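Long-range contact in hydrolase, haloacid dehalogenase-like family (Chlorobaculum tepidum, PDB 2HCF), which probably acts as a magnesium-dependent hydrolase of the haloacid dehalogenase (HAD) superfamily: residues 7-12 / 174-179. Sequence-based numbering, arbitrary orientation.
Sequences VLFDID and VIIGDT. With MG (magnesium ion), chain B.
D10 and D178 meet at one magnesium ion, just beyond the ends of two neighbouring parallel strands in the central sheet of the HAD fold. Three backbone hydrogen bonds set the parallel register: L8 N to V174 O, I176 N to L8 O, and D10 N to I176 O at 2.9 Å. Beside them, on the face bearing V7 and F9, I176 can be followed outward. Its CB passes 3.7 Å from L8 O. Its CG2 lies 4.0 Å from F9 CD1. CG1, anti to the carbonyl carbon (chi1 -59°), carries CD1 over the F9 ring. There CD1 sits 3.8 Å from the centroid and 22° off the normal, a CH-pi contact. The same methyl meets V7 CG1 at 3.5 Å. An alanine at F9 would probably open a gap over I176 CD1 and against L101, L102 and L105 of helix 98-106. Past the strands, D10 OD2 binds magnesium at 2.0 Å, D178 OD1 at 2.1 Å, and the D12 carbonyl O and three waters complete six ligands. The carboxylate planes of D10 and D178 lie 18° apart. T14 OG1 also hydrogen-bonds to D10 OD2, while R149 pairs with D10 OD1; the D12 carboxylate turns instead to N119 and K127. D10 OD2 and D178 OD1 lie 3.0 Å apart with no hydrogen bond between them; the magnesium charge probably offsets their repulsion, R149 perhaps adding to it, consistent with the DxDx(T/V) site of HAD hydrolases.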
loop_
_atom_site.group_PDB
_atom_site.type_symbol
_atom_site.label_atom_id
_atom_site.label_comp_id
_atom_site.label_asym_id
_atom_site.label_seq_id
_atom_site.Cartn_x
_atom_site.Cartn_y
_atom_site.Cartn_z
ATOM N N VAL A 7 -4.443 -2.026 12.809
ATOM C CA VAL A 7 -3.725 -0.962 12.158
ATOM C C VAL A 7 -3.179 -1.417 10.788
ATOM O O VAL A 7 -2.308 -2.289 10.706
ATOM C CB VAL A 7 -2.558 -0.467 13.045
ATOM C CG1 VAL A 7 -1.972 0.802 12.458
ATOM C CG2 VAL A 7 -3.038 -0.217 14.469
ATOM N N LEU A 8 -3.648 -0.749 9.745
ATOM C CA LEU A 8 -3.357 -1.119 8.364
ATOM C C LEU A 8 -2.542 -0.012 7.691
ATOM O O LEU A 8 -2.940 1.148 7.662
ATOM C CB LEU A 8 -4.670 -1.388 7.618
ATOM C CG LEU A 8 -5.572 -2.494 8.175
ATOM C CD1 LEU A 8 -6.898 -2.479 7.446
ATOM C CD2 LEU A 8 -4.923 -3.860 8.078
ATOM N N PHE A 9 -1.401 -0.394 7.143
ATOM C CA PHE A 9 -0.421 0.511 6.544
ATOM C C PHE A 9 -0.312 0.277 5.047
ATOM O O PHE A 9 -0.170 -0.891 4.573
ATOM C CB PHE A 9 0.975 0.220 7.098
ATOM C CG PHE A 9 1.280 0.868 8.438
ATOM C CD1 PHE A 9 1.818 2.152 8.490
ATOM C CD2 PHE A 9 1.129 0.162 9.636
ATOM C CE1 PHE A 9 2.134 2.738 9.708
ATOM C CE2 PHE A 9 1.436 0.740 10.843
ATOM C CZ PHE A 9 1.942 2.037 10.876
ATOM N N ASP A 10 -0.378 1.386 4.317
ATOM C CA ASP A 10 0.132 1.509 2.944
ATOM C C ASP A 10 1.660 1.399 2.914
ATOM O O ASP A 10 2.282 1.639 3.918
ATOM C CB ASP A 10 -0.301 2.874 2.435
ATOM C CG ASP A 10 0.150 3.137 1.012
ATOM O OD1 ASP A 10 -0.296 2.363 0.141
ATOM O OD2 ASP A 10 0.905 4.125 0.788
ATOM N N ILE A 11 2.252 1.003 1.781
ATOM C CA ILE A 11 3.706 0.891 1.631
ATOM C C ILE A 11 4.331 2.174 1.014
ATOM O O ILE A 11 4.976 2.970 1.733
ATOM C CB ILE A 11 4.068 -0.370 0.826
ATOM C CG1 ILE A 11 3.457 -1.614 1.511
ATOM C CG2 ILE A 11 5.582 -0.498 0.663
ATOM C CD1 ILE A 11 3.805 -2.923 0.855
ATOM N N ASP A 12 4.106 2.410 -0.285
ATOM C CA ASP A 12 4.842 3.447 -1.022
ATOM C C ASP A 12 4.399 4.838 -0.618
ATOM O O ASP A 12 3.181 5.125 -0.589
ATOM C CB ASP A 12 4.709 3.265 -2.532
ATOM C CG ASP A 12 5.261 1.896 -2.996
ATOM O OD1 ASP A 12 4.570 0.895 -2.773
ATOM O OD2 ASP A 12 6.375 1.834 -3.535
ATOM N N VAL A 174 -7.685 1.440 12.100
ATOM C CA VAL A 174 -6.863 2.582 11.697
ATOM C C VAL A 174 -6.201 2.266 10.356
ATOM O O VAL A 174 -5.509 1.243 10.201
ATOM C CB VAL A 174 -5.793 2.909 12.773
ATOM C CG1 VAL A 174 -4.924 4.075 12.346
ATOM C CG2 VAL A 174 -6.459 3.206 14.098
ATOM N N ILE A 175 -6.448 3.140 9.387
ATOM C CA ILE A 175 -5.901 2.986 8.065
ATOM C C ILE A 175 -4.965 4.135 7.744
ATOM O O ILE A 175 -5.363 5.295 7.774
ATOM C CB ILE A 175 -7.014 2.857 7.049
ATOM C CG1 ILE A 175 -7.577 1.438 7.134
ATOM C CG2 ILE A 175 -6.525 3.101 5.644
ATOM C CD1 ILE A 175 -8.953 1.276 6.562
ATOM N N ILE A 176 -3.716 3.791 7.435
ATOM C CA ILE A 176 -2.648 4.780 7.299
ATOM C C ILE A 176 -2.077 4.814 5.874
ATOM O O ILE A 176 -1.657 3.767 5.328
ATOM C CB ILE A 176 -1.512 4.494 8.313
ATOM C CG1 ILE A 176 -2.064 4.538 9.740
ATOM C CG2 ILE A 176 -0.356 5.481 8.147
ATOM C CD1 ILE A 176 -1.202 3.809 10.774
ATOM N N GLY A 177 -1.999 6.025 5.316
ATOM C CA GLY A 177 -1.370 6.265 4.019
ATOM C C GLY A 177 -1.119 7.719 3.660
ATOM O O GLY A 177 -1.374 8.615 4.454
ATOM N N ASP A 178 -0.668 7.941 2.423
ATOM C CA ASP A 178 -0.132 9.226 1.956
ATOM C C ASP A 178 -0.904 9.930 0.836
ATOM O O ASP A 178 -0.431 10.965 0.357
ATOM C CB ASP A 178 1.321 9.030 1.510
ATOM C CG ASP A 178 1.433 8.198 0.209
ATOM O OD1 ASP A 178 0.968 7.034 0.246
ATOM O OD2 ASP A 178 1.996 8.711 -0.815
ATOM N N THR A 179 -2.066 9.386 0.424
ATOM C CA THR A 179 -2.855 9.968 -0.674
ATOM C C THR A 179 -4.330 10.015 -0.375
ATOM O O THR A 179 -4.823 9.412 0.584
ATOM C CB THR A 179 -2.715 9.171 -2.011
ATOM O OG1 THR A 179 -3.642 8.062 -2.016
ATOM C CG2 THR A 179 -1.281 8.674 -2.194
HETATM MG MG MG B . 1.069 5.271 -0.889
HETATM O O HOH W 1 1.050 3.648 -2.259
HETATM O O HOH W 2 1.699 6.651 -2.544
HETATM O O HOH W 3 -0.986 5.159 -1.112
#